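PDB 4UWM: 3,6-diketocamphane 1,6 monooxygenase from Pseudomonas putida, which oxidises (1S,4S)-bornane-2,5-dione to the campholide lactone with FMNH2 and molecular oxygen, as the oxygenating subunit in (-)-camphor breakdown. Local coordinates for residues P196-T201 against R216-V221; H78-Q83 against L105-G110; F203-P208 against L227-R232. One frame throughout, in Å; residues are numbered along the deposited sequence.

Contact 1 of 3, residues P196-T201 against R216-V221; sequences PEIAVT and RNFKPV. With FMN (flavin mononucleotide), chain C.
I198 and F218 lie side by side where two parallel neighbours in the TIM barrel come together, strands 198-202 and 219-223, which helix 208-216 joins into a beta-alpha-beta unit. The pairing illustrates how such a unit is stitched: K219 N donates to I198 O at 2.8 Å, V200 N returns a bond to K219 O, and V221 N closes on V200 O. I198 sets its methyl CG2 over the centre of the F218 ring, 3.6 Å from the centroid and only 2° off the ring normal, a CH-pi contact. The opposite face of that ring carries R216 CB, so the phenyl is sandwiched, and L147 of helix 139-155 packs on both I198 and F218.

K219 leaves on the other side of the sheet, together with A199 and V221. Its CB lies 3.6 Å from E197 OE2, its CG passes A199 CB at 4.1 Å, and its CD stays near both of these neighbours. The chain stays extended until the last torsion, where chi4 of 70° turns NZ aside to a water at 2.7 Å; that water donates to E197 OE2. Carboxylate and ammonium are thus bridged rather than paired directly, and R252 serves both, as a salt bridge to E197 OE2 and a backbone acceptor for K219 NZ. Further along, T201 CG2 rests against V221 CB at 3.7 Å. At this end of the strand the cofactor takes over: FMN O4' donates to T201 O at 2.9 Å.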
loop_
_atom_site.group_PDB
_atom_site.type_symbol
_atom_site.label_atom_id
_atom_site.label_comp_id
_atom_site.label_asym_id
_atom_site.label_seq_id
_atom_site.Cartn_x
_atom_site.Cartn_y
_atom_site.Cartn_z
ATOM N N PRO A 196 8.586 -10.661 -11.117
ATOM C CA PRO A 196 9.753 -10.409 -10.268
ATOM C C PRO A 196 10.368 -11.736 -9.856
ATOM O O PRO A 196 9.701 -12.790 -9.930
ATOM C CB PRO A 196 9.134 -9.723 -9.034
ATOM C CG PRO A 196 7.799 -10.379 -8.916
ATOM C CD PRO A 196 7.325 -10.582 -10.348
ATOM N N GLU A 197 11.614 -11.708 -9.388
ATOM C CA GLU A 197 12.148 -12.884 -8.723
ATOM C C GLU A 197 11.278 -13.188 -7.503
ATOM O O GLU A 197 10.897 -12.261 -6.783
ATOM C CB GLU A 197 13.601 -12.662 -8.308
ATOM C CG GLU A 197 14.201 -13.849 -7.569
ATOM C CD GLU A 197 15.719 -13.790 -7.476
ATOM O OE1 GLU A 197 16.307 -12.801 -7.959
ATOM O OE2 GLU A 197 16.308 -14.737 -6.915
ATOM N N ILE A 198 10.965 -14.465 -7.294
ATOM C CA ILE A 198 10.044 -14.900 -6.242
ATOM C C ILE A 198 10.819 -15.678 -5.182
ATOM O O ILE A 198 11.678 -16.500 -5.524
ATOM C CB ILE A 198 8.873 -15.725 -6.834
ATOM C CG1 ILE A 198 7.979 -14.805 -7.676
ATOM C CG2 ILE A 198 8.086 -16.470 -5.774
ATOM C CD1 ILE A 198 6.866 -15.518 -8.411
ATOM N N ALA A 199 10.545 -15.373 -3.907
ATOM C CA ALA A 199 11.168 -16.045 -2.772
ATOM C C ALA A 199 10.149 -16.744 -1.897
ATOM O O ALA A 199 8.979 -16.362 -1.866
ATOM C CB ALA A 199 11.990 -15.046 -1.968
ATOM N N VAL A 200 10.583 -17.809 -1.217
ATOM C CA VAL A 200 9.744 -18.469 -0.215
ATOM C C VAL A 200 10.610 -18.769 1.009
ATOM O O VAL A 200 11.822 -18.917 0.900
ATOM C CB VAL A 200 9.047 -19.762 -0.717
ATOM C CG1 VAL A 200 8.212 -19.507 -1.966
ATOM C CG2 VAL A 200 10.048 -20.884 -0.951
ATOM N N THR A 201 9.986 -18.800 2.186
ATOM C CA THR A 201 10.700 -19.066 3.431
ATOM C C THR A 201 10.381 -20.470 3.897
ATOM O O THR A 201 9.243 -20.911 3.799
ATOM C CB THR A 201 10.327 -18.081 4.570
ATOM O OG1 THR A 201 8.921 -18.148 4.822
ATOM C CG2 THR A 201 10.706 -16.658 4.221
ATOM N N ARG A 216 10.603 -24.677 -8.742
ATOM C CA ARG A 216 10.227 -23.491 -9.522
ATOM C C ARG A 216 11.382 -22.505 -9.731
ATOM O O ARG A 216 11.218 -21.472 -10.365
ATOM C CB ARG A 216 9.028 -22.772 -8.882
ATOM C CG ARG A 216 7.770 -23.611 -8.704
ATOM C CD ARG A 216 6.960 -23.731 -9.986
ATOM N NE ARG A 216 5.708 -24.460 -9.773
ATOM C CZ ARG A 216 4.498 -23.915 -9.850
ATOM N NH1 ARG A 216 4.362 -22.631 -10.151
ATOM N NH2 ARG A 216 3.418 -24.658 -9.640
ATOM N N ASN A 217 12.553 -22.828 -9.202
ATOM C CA ASN A 217 13.708 -21.957 -9.315
ATOM C C ASN A 217 13.512 -20.629 -8.542
ATOM O O ASN A 217 14.050 -19.584 -8.924
ATOM C CB ASN A 217 14.048 -21.689 -10.790
ATOM C CG ASN A 217 15.488 -21.274 -10.984
ATOM O OD1 ASN A 217 16.363 -21.657 -10.212
ATOM N ND2 ASN A 217 15.742 -20.492 -12.020
ATOM N N PHE A 218 12.731 -20.691 -7.465
ATOM C CA PHE A 218 12.550 -19.538 -6.562
ATOM C C PHE A 218 13.771 -19.332 -5.658
ATOM O O PHE A 218 14.611 -20.226 -5.518
ATOM C CB PHE A 218 11.290 -19.725 -5.703
ATOM C CG PHE A 218 10.002 -19.705 -6.483
ATOM C CD1 PHE A 218 9.935 -19.109 -7.741
ATOM C CD2 PHE A 218 8.840 -20.248 -5.935
ATOM C CE1 PHE A 218 8.749 -19.084 -8.451
ATOM C CE2 PHE A 218 7.646 -20.226 -6.644
ATOM C CZ PHE A 218 7.598 -19.634 -7.895
ATOM N N LYS A 219 13.857 -18.158 -5.036
ATOM C CA LYS A 219 14.896 -17.853 -4.061
ATOM C C LYS A 219 14.538 -18.486 -2.713
ATOM O O LYS A 219 13.451 -18.244 -2.190
ATOM C CB LYS A 219 15.044 -16.331 -3.966
ATOM C CG LYS A 219 15.946 -15.811 -2.856
ATOM C CD LYS A 219 15.974 -14.282 -2.867
ATOM C CE LYS A 219 16.876 -13.715 -1.786
ATOM N NZ LYS A 219 18.316 -13.984 -2.086
ATOM N N PRO A 220 15.440 -19.328 -2.144
ATOM C CA PRO A 220 15.130 -19.909 -0.843
ATOM C C PRO A 220 15.550 -18.978 0.326
ATOM O O PRO A 220 16.609 -18.356 0.285
ATOM C CB PRO A 220 15.956 -21.209 -0.852
ATOM C CG PRO A 220 17.183 -20.833 -1.637
ATOM C CD PRO A 220 16.705 -19.866 -2.701
ATOM N N VAL A 221 14.709 -18.886 1.351
ATOM C CA VAL A 221 15.008 -18.076 2.541
ATOM C C VAL A 221 14.827 -19.006 3.733
ATOM O O VAL A 221 13.782 -19.609 3.896
ATOM C CB VAL A 221 14.064 -16.829 2.674
ATOM C CG1 VAL A 221 14.486 -15.950 3.851
ATOM C CG2 VAL A 221 14.067 -16.004 1.402
HETATM N N1 FMN C . 7.506 -16.771 7.144
HETATM C C2 FMN C . 7.670 -15.746 6.258
HETATM O O2 FMN C . 7.076 -15.783 5.159
HETATM N N3 FMN C . 8.458 -14.685 6.512
HETATM C C4 FMN C . 9.138 -14.559 7.658
HETATM O O4 FMN C . 9.856 -13.554 7.840
HETATM C C4A FMN C . 9.016 -15.630 8.688
HETATM N N5 FMN C . 9.666 -15.573 9.873
HETATM C C5A FMN C . 9.543 -16.558 10.798
HETATM C C6 FMN C . 10.233 -16.468 12.009
HETATM C C7 FMN C . 10.119 -17.470 12.972
HETATM C C7M FMN C . 10.872 -17.354 14.274
HETATM C C8 FMN C . 9.247 -18.649 12.695
HETATM C C8M FMN C . 9.085 -19.760 13.696
HETATM C C9 FMN C . 8.559 -18.742 11.488
HETATM C C9A FMN C . 8.671 -17.744 10.522
HETATM N N10 FMN C . 7.976 -17.836 9.287
HETATM C C10 FMN C . 8.131 -16.780 8.350
HETATM C "C1'" FMN C . 7.097 -18.986 9.003
HETATM C "C2'" FMN C . 7.805 -20.054 8.184
HETATM O "O2'" FMN C . 8.455 -19.415 7.087
HETATM C "C3'" FMN C . 6.810 -21.087 7.661
HETATM O "O3'" FMN C . 6.754 -22.177 8.591
HETATM C "C4'" FMN C . 7.207 -21.566 6.262
HETATM O "O4'" FMN C . 6.816 -20.600 5.278
HETATM C "C5'" FMN C . 6.632 -22.932 5.904
HETATM O "O5'" FMN C . 7.656 -23.866 6.219
HETATM P P FMN C . 7.662 -25.388 5.725
HETATM O O1P FMN C . 7.113 -25.418 4.334
HETATM O O2P FMN C . 9.132 -25.676 5.800
HETATM O O3P FMN C . 6.815 -26.086 6.752
HETATM O O HOH W 1 18.368 -13.874 -4.816
#

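Contact 2 of 3, residues H78-Q83 against L105-G110; sequences HLLPHQ and LGIGAG
A second beta-alpha-beta unit of the barrel, strand 72-79, helix 85-98 and strand 105-108, closes where H78 and L79 run parallel to I107 and G108. H78 N donates to G106 O at 2.9 Å from well above the carbonyl plane, 41° out of it, and G108 N answers to H78 O. The pairing outlasts the first strand: L80 N, already in the 3-10 turn, reaches G108 O at 3.2 Å, approaching nearly along the C=O axis.

H78 and I107 point to one face of the sheet, L79 to the other. The H78 ring turns its edge to L105, with H78 CD2 3.6 Å from L105 CD1. Its ND1 is hydrogen-bonded to E45. L80 slants across I107, L80 CD1 to I107 CB 4.0 Å, towards helix 139-155. L79 lays CD2 3.6 Å from G110 N. G110 has a positive phi; a CB there would jam against A109 O and press on L79 CD1. A water donating to A109 O at 2.8 Å ties it to H82 NE2.

The L79 side chain comes within about 5 Å of the FMN; C-terminal strand ends giving way to loops beside the flavin are typical of TIM barrels of the bacterial luciferase family.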
loop_
_atom_site.group_PDB
_atom_site.type_symbol
_atom_site.label_atom_id
_atom_site.label_comp_id
_atom_site.label_asym_id
_atom_site.label_seq_id
_atom_site.Cartn_x
_atom_site.Cartn_y
_atom_site.Cartn_z
ATOM N N HIS A 78 4.113 -11.715 1.171
ATOM C CA HIS A 78 2.676 -11.525 0.917
ATOM C C HIS A 78 1.955 -12.852 1.088
ATOM O O HIS A 78 2.388 -13.878 0.547
ATOM C CB HIS A 78 2.436 -10.989 -0.500
ATOM C CG HIS A 78 2.691 -9.527 -0.658
ATOM N ND1 HIS A 78 2.228 -8.585 0.241
ATOM C CD2 HIS A 78 3.295 -8.834 -1.654
ATOM C CE1 HIS A 78 2.572 -7.374 -0.187
ATOM N NE2 HIS A 78 3.240 -7.499 -1.320
ATOM N N LEU A 79 0.879 -12.845 1.855
ATOM C CA LEU A 79 0.116 -14.056 2.101
ATOM C C LEU A 79 -0.974 -14.147 1.012
ATOM O O LEU A 79 -2.021 -13.515 1.097
ATOM C CB LEU A 79 -0.471 -14.067 3.519
ATOM C CG LEU A 79 0.619 -13.879 4.606
ATOM C CD1 LEU A 79 0.031 -13.955 5.998
ATOM C CD2 LEU A 79 1.721 -14.940 4.441
ATOM N N LEU A 80 -0.679 -14.924 -0.019
ATOM C CA LEU A 80 -1.568 -15.035 -1.206
ATOM C C LEU A 80 -3.011 -15.414 -0.940
ATOM O O LEU A 80 -3.893 -14.911 -1.633
ATOM C CB LEU A 80 -0.948 -15.927 -2.276
ATOM C CG LEU A 80 0.483 -15.618 -2.722
ATOM C CD1 LEU A 80 0.817 -16.393 -3.990
ATOM C CD2 LEU A 80 0.734 -14.136 -2.934
ATOM N N PRO A 81 -3.280 -16.273 0.070
ATOM C CA PRO A 81 -4.692 -16.597 0.339
ATOM C C PRO A 81 -5.559 -15.429 0.839
ATOM O O PRO A 81 -6.786 -15.542 0.870
ATOM C CB PRO A 81 -4.600 -17.691 1.403
ATOM C CG PRO A 81 -3.230 -18.278 1.241
ATOM C CD PRO A 81 -2.374 -17.095 0.895
ATOM N N HIS A 82 -4.940 -14.294 1.185
ATOM C CA HIS A 82 -5.662 -13.211 1.851
ATOM C C HIS A 82 -6.102 -12.048 0.918
ATOM O O HIS A 82 -6.704 -11.078 1.396
ATOM C CB HIS A 82 -4.790 -12.607 2.997
ATOM C CG HIS A 82 -4.496 -13.545 4.131
ATOM N ND1 HIS A 82 -3.648 -13.200 5.165
ATOM C CD2 HIS A 82 -4.903 -14.819 4.384
ATOM C CE1 HIS A 82 -3.566 -14.212 6.023
ATOM N NE2 HIS A 82 -4.319 -15.203 5.573
ATOM N N GLN A 83 -5.784 -12.126 -0.381
ATOM C CA GLN A 83 -5.979 -11.030 -1.349
ATOM C C GLN A 83 -6.516 -11.572 -2.661
ATOM O O GLN A 83 -6.172 -12.708 -3.035
ATOM C CB GLN A 83 -4.625 -10.364 -1.703
ATOM C CG GLN A 83 -3.795 -9.885 -0.533
ATOM C CD GLN A 83 -2.827 -8.771 -0.910
ATOM O OE1 GLN A 83 -1.755 -8.626 -0.312
ATOM N NE2 GLN A 83 -3.213 -7.968 -1.884
ATOM N N LEU A 105 9.844 -10.554 -4.652
ATOM C CA LEU A 105 8.563 -10.932 -4.071
ATOM C C LEU A 105 8.610 -12.210 -3.246
ATOM O O LEU A 105 8.805 -13.316 -3.781
ATOM C CB LEU A 105 7.509 -11.061 -5.198
ATOM C CG LEU A 105 6.158 -11.695 -4.861
ATOM C CD1 LEU A 105 5.347 -10.793 -3.923
ATOM C CD2 LEU A 105 5.383 -11.971 -6.164
ATOM N N GLY A 106 8.370 -12.075 -1.943
ATOM C CA GLY A 106 8.152 -13.247 -1.105
ATOM C C GLY A 106 6.688 -13.623 -1.126
ATOM O O GLY A 106 5.827 -12.756 -0.967
ATOM N N ILE A 107 6.400 -14.914 -1.322
ATOM C CA ILE A 107 5.009 -15.417 -1.218
ATOM C C ILE A 107 4.882 -16.476 -0.143
ATOM O O ILE A 107 5.848 -17.160 0.155
ATOM C CB ILE A 107 4.497 -15.984 -2.562
ATOM C CG1 ILE A 107 5.283 -17.259 -2.956
ATOM C CG2 ILE A 107 4.573 -14.916 -3.639
ATOM C CD1 ILE A 107 4.659 -18.041 -4.106
ATOM N N GLY A 108 3.710 -16.600 0.470
ATOM C CA GLY A 108 3.496 -17.655 1.443
ATOM C C GLY A 108 2.038 -17.869 1.737
ATOM O O GLY A 108 1.191 -17.132 1.236
ATOM N N ALA A 109 1.756 -18.874 2.564
ATOM C CA ALA A 109 0.400 -19.295 2.916
ATOM C C ALA A 109 -0.114 -18.599 4.149
ATOM O O ALA A 109 -1.309 -18.361 4.270
ATOM C CB ALA A 109 0.365 -20.808 3.154
ATOM N N GLY A 110 0.788 -18.322 5.092
ATOM C CA GLY A 110 0.409 -17.788 6.404
ATOM C C GLY A 110 0.332 -18.891 7.463
ATOM O O GLY A 110 -0.390 -19.877 7.298
HETATM O O HOH W 2 -3.132 -17.536 6.273
#

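Contact 3 of 3, residues F203-P208 against L227-R232; sequences FSYNSP and LDALKR. With FMN (flavin mononucleotide), chain C.
N206 OD1, in one of the residue's two conformers, accepts a hydrogen bond of 2.8 Å from R232 NE, a polar link between the phosphate-binding loop 203-208 and helix 227-244. The oxygen lies at the edge of the guanidinium, close to its plane, whereas the amide plane of N206 stands almost perpendicular to it, at 87°. R232 reaches this position by lying across Y205. Its CG, anti to the backbone N (chi1 -170°), sits over the tyrosine ring face, 3.7 Å from the centroid and displaced toward the rim, and also comes within 3.1 Å of Y205 O. The Y205 ring turns an edge to the helix backbone, with CE1 3.7 Å from D228 C, and CD1 lies 4.0 Å from A229 CB. R232 NH1 forms a salt bridge with E235. An alanine in place of R232 would probably leave a gap over the Y205 ring where CG and CD packed, N206 OD1 without this donor and E235 without its charged mate.

The inner side of the loop serves the cofactor. FMN O2P is bound by S204 OG at 2.9 Å and S204 N at 3.2 Å, and by S207 OG, which is also the N-cap of helix 208-216 and accepts from M210 N. F203 N adds weak bonds to O5' and O2P, and the F203 ring has FMN C8M over one face. The chemistry implies a division of labour: neutral N-H and hydroxyl donors, probably aided by the helix end, meet the phosphate, while the arginine holds the loop's outer side to the neighbouring helix.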
loop_
_atom_site.group_PDB
_atom_site.type_symbol
_atom_site.label_atom_id
_atom_site.label_comp_id
_atom_site.label_asym_id
_atom_site.label_seq_id
_atom_site.Cartn_x
_atom_site.Cartn_y
_atom_site.Cartn_z
ATOM N N PHE A 203 10.854 -23.213 7.309
ATOM C CA PHE A 203 11.265 -23.394 8.701
ATOM C C PHE A 203 11.453 -24.849 9.104
ATOM O O PHE A 203 12.452 -25.161 9.761
ATOM C CB PHE A 203 10.383 -22.660 9.724
ATOM C CG PHE A 203 10.886 -22.790 11.146
ATOM C CD1 PHE A 203 12.047 -22.124 11.555
ATOM C CD2 PHE A 203 10.224 -23.603 12.069
ATOM C CE1 PHE A 203 12.522 -22.255 12.855
ATOM C CE2 PHE A 203 10.697 -23.738 13.368
ATOM C CZ PHE A 203 11.848 -23.066 13.760
ATOM N N SER A 204 10.547 -25.738 8.692
ATOM C CA SER A 204 10.628 -27.140 9.100
ATOM C C SER A 204 11.847 -27.860 8.506
ATOM O O SER A 204 12.430 -27.400 7.518
ATOM C CB SER A 204 9.318 -27.876 8.806
ATOM O OG SER A 204 9.141 -28.073 7.417
ATOM N N TYR A 205 12.241 -28.963 9.151
ATOM C CA TYR A 205 13.444 -29.722 8.798
ATOM C C TYR A 205 13.391 -30.232 7.356
ATOM O O TYR A 205 14.257 -29.898 6.533
ATOM C CB TYR A 205 13.640 -30.883 9.786
ATOM C CG TYR A 205 14.914 -31.665 9.567
ATOM C CD1 TYR A 205 16.151 -31.128 9.925
ATOM C CD2 TYR A 205 14.886 -32.940 8.996
ATOM C CE1 TYR A 205 17.325 -31.834 9.722
ATOM C CE2 TYR A 205 16.056 -33.654 8.789
ATOM C CZ TYR A 205 17.271 -33.096 9.154
ATOM O OH TYR A 205 18.438 -33.793 8.957
ATOM N N ASN A 206 12.372 -31.044 7.073
ATOM C CA ASN A 206 12.090 -31.507 5.718
ATOM C C ASN A 206 11.079 -30.564 5.078
ATOM O O ASN A 206 9.879 -30.823 5.096
ATOM C CB ASN A 206 11.553 -32.945 5.729
ATOM C CG ASN A 206 12.557 -33.949 6.268
ATOM O OD1 ASN A 206 13.733 -33.936 5.903
ATOM N ND2 ASN A 206 12.088 -34.837 7.134
ATOM N N SER A 207 11.579 -29.463 4.522
ATOM C CA SER A 207 10.742 -28.335 4.090
ATOM C C SER A 207 10.054 -28.453 2.714
ATOM O O SER A 207 10.726 -28.411 1.664
ATOM C CB SER A 207 11.566 -27.047 4.161
ATOM O OG SER A 207 10.774 -25.902 3.878
ATOM N N PRO A 208 8.706 -28.564 2.712
ATOM C CA PRO A 208 7.929 -28.530 1.469
ATOM C C PRO A 208 8.129 -27.220 0.709
ATOM O O PRO A 208 8.110 -27.214 -0.529
ATOM C CB PRO A 208 6.479 -28.640 1.957
ATOM C CG PRO A 208 6.575 -29.310 3.283
ATOM C CD PRO A 208 7.832 -28.750 3.886
ATOM N N LEU A 227 22.469 -26.438 12.591
ATOM C CA LEU A 227 23.290 -26.873 11.451
ATOM C C LEU A 227 22.612 -27.929 10.578
ATOM O O LEU A 227 22.710 -27.881 9.350
ATOM C CB LEU A 227 24.650 -27.403 11.926
ATOM C CG LEU A 227 25.644 -26.475 12.634
ATOM C CD1 LEU A 227 26.819 -27.282 13.175
ATOM C CD2 LEU A 227 26.137 -25.379 11.700
ATOM N N ASP A 228 21.929 -28.878 11.213
ATOM C CA ASP A 228 21.301 -29.980 10.492
ATOM C C ASP A 228 20.191 -29.486 9.571
ATOM O O ASP A 228 20.184 -29.808 8.378
ATOM C CB ASP A 228 20.773 -31.048 11.459
ATOM C CG ASP A 228 21.892 -31.780 12.197
ATOM O OD1 ASP A 228 23.005 -31.920 11.638
ATOM O OD2 ASP A 228 21.652 -32.215 13.342
ATOM N N ALA A 229 19.275 -28.689 10.128
ATOM C CA ALA A 229 18.173 -28.110 9.353
ATOM C C ALA A 229 18.699 -27.256 8.217
ATOM O O ALA A 229 18.161 -27.312 7.114
ATOM C CB ALA A 229 17.224 -27.306 10.242
ATOM N N LEU A 230 19.755 -26.484 8.466
ATOM C CA LEU A 230 20.295 -25.638 7.418
ATOM C C LEU A 230 20.794 -26.491 6.253
ATOM O O LEU A 230 20.533 -26.198 5.080
ATOM C CB LEU A 230 21.386 -24.697 7.949
ATOM C CG LEU A 230 21.850 -23.616 6.957
ATOM C CD1 LEU A 230 20.686 -22.750 6.477
ATOM C CD2 LEU A 230 22.959 -22.748 7.536
ATOM N N LYS A 231 21.487 -27.576 6.582
ATOM C CA LYS A 231 21.970 -28.488 5.556
ATOM C C LYS A 231 20.815 -29.232 4.890
ATOM O O LYS A 231 20.780 -29.340 3.668
ATOM C CB LYS A 231 23.021 -29.443 6.131
ATOM C CG LYS A 231 24.360 -28.764 6.403
ATOM C CD LYS A 231 25.457 -29.776 6.722
ATOM C CE LYS A 231 25.263 -30.399 8.094
ATOM N NZ LYS A 231 25.996 -31.687 8.206
ATOM N N ARG A 232 19.858 -29.718 5.685
ATOM C CA ARG A 232 18.662 -30.370 5.124
ATOM C C ARG A 232 17.893 -29.456 4.152
ATOM O O ARG A 232 17.405 -29.905 3.110
ATOM C CB ARG A 232 17.739 -30.874 6.242
ATOM C CG ARG A 232 16.601 -31.781 5.776
ATOM C CD ARG A 232 17.104 -33.040 5.082
ATOM N NE ARG A 232 16.027 -33.732 4.390
ATOM C CZ ARG A 232 16.181 -34.470 3.297
ATOM N NH1 ARG A 232 17.381 -34.630 2.745
ATOM N NH2 ARG A 232 15.125 -35.036 2.744
HETATM N N1 FMN C . 7.506 -16.771 7.144
HETATM C C2 FMN C . 7.670 -15.746 6.258
HETATM O O2 FMN C . 7.076 -15.783 5.159
HETATM N N3 FMN C . 8.458 -14.685 6.512
HETATM C C4 FMN C . 9.138 -14.559 7.658
HETATM O O4 FMN C . 9.856 -13.554 7.840
HETATM C C4A FMN C . 9.016 -15.630 8.688
HETATM N N5 FMN C . 9.666 -15.573 9.873
HETATM C C5A FMN C . 9.543 -16.558 10.798
HETATM C C6 FMN C . 10.233 -16.468 12.009
HETATM C C7 FMN C . 10.119 -17.470 12.972
HETATM C C7M FMN C . 10.872 -17.354 14.274
HETATM C C8 FMN C . 9.247 -18.649 12.695
HETATM C C8M FMN C . 9.085 -19.760 13.696
HETATM C C9 FMN C . 8.559 -18.742 11.488
HETATM C C9A FMN C . 8.671 -17.744 10.522
HETATM N N10 FMN C . 7.976 -17.836 9.287
HETATM C C10 FMN C . 8.131 -16.780 8.350
HETATM C "C1'" FMN C . 7.097 -18.986 9.003
HETATM C "C2'" FMN C . 7.805 -20.054 8.184
HETATM O "O2'" FMN C . 8.455 -19.415 7.087
HETATM C "C3'" FMN C . 6.810 -21.087 7.661
HETATM O "O3'" FMN C . 6.754 -22.177 8.591
HETATM C "C4'" FMN C . 7.207 -21.566 6.262
HETATM O "O4'" FMN C . 6.816 -20.600 5.278
HETATM C "C5'" FMN C . 6.632 -22.932 5.904
HETATM O "O5'" FMN C . 7.656 -23.866 6.219
HETATM P P FMN C . 7.662 -25.388 5.725
HETATM O O1P FMN C . 7.113 -25.418 4.334
HETATM O O2P FMN C . 9.132 -25.676 5.800
HETATM O O3P FMN C . 6.815 -26.086 6.752
#

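Overall arrangement
All three contacts belong to one luciferase-type TIM barrel, and along the chain contact 2 closes before the others open, while the segments of contacts 1 and 3 alternate. Contacts 1 and 2, with centres 13 Å apart, meet in the parallel sheet: strands 105-108 and 198-202 are neighbours, joined by probable backbone hydrogen bonds from A199 N to L105 O and from L105 N to E197 O. Contact 3, about 16 Å from contact 1 between centres, takes in the loop after strand 198-202 and helix 227-244, which follows strand 219-223. Contacts 2 and 3 do not touch. Together they illustrate the principle that the C-terminal ends of barrel strands and the loops after them bind the flavin.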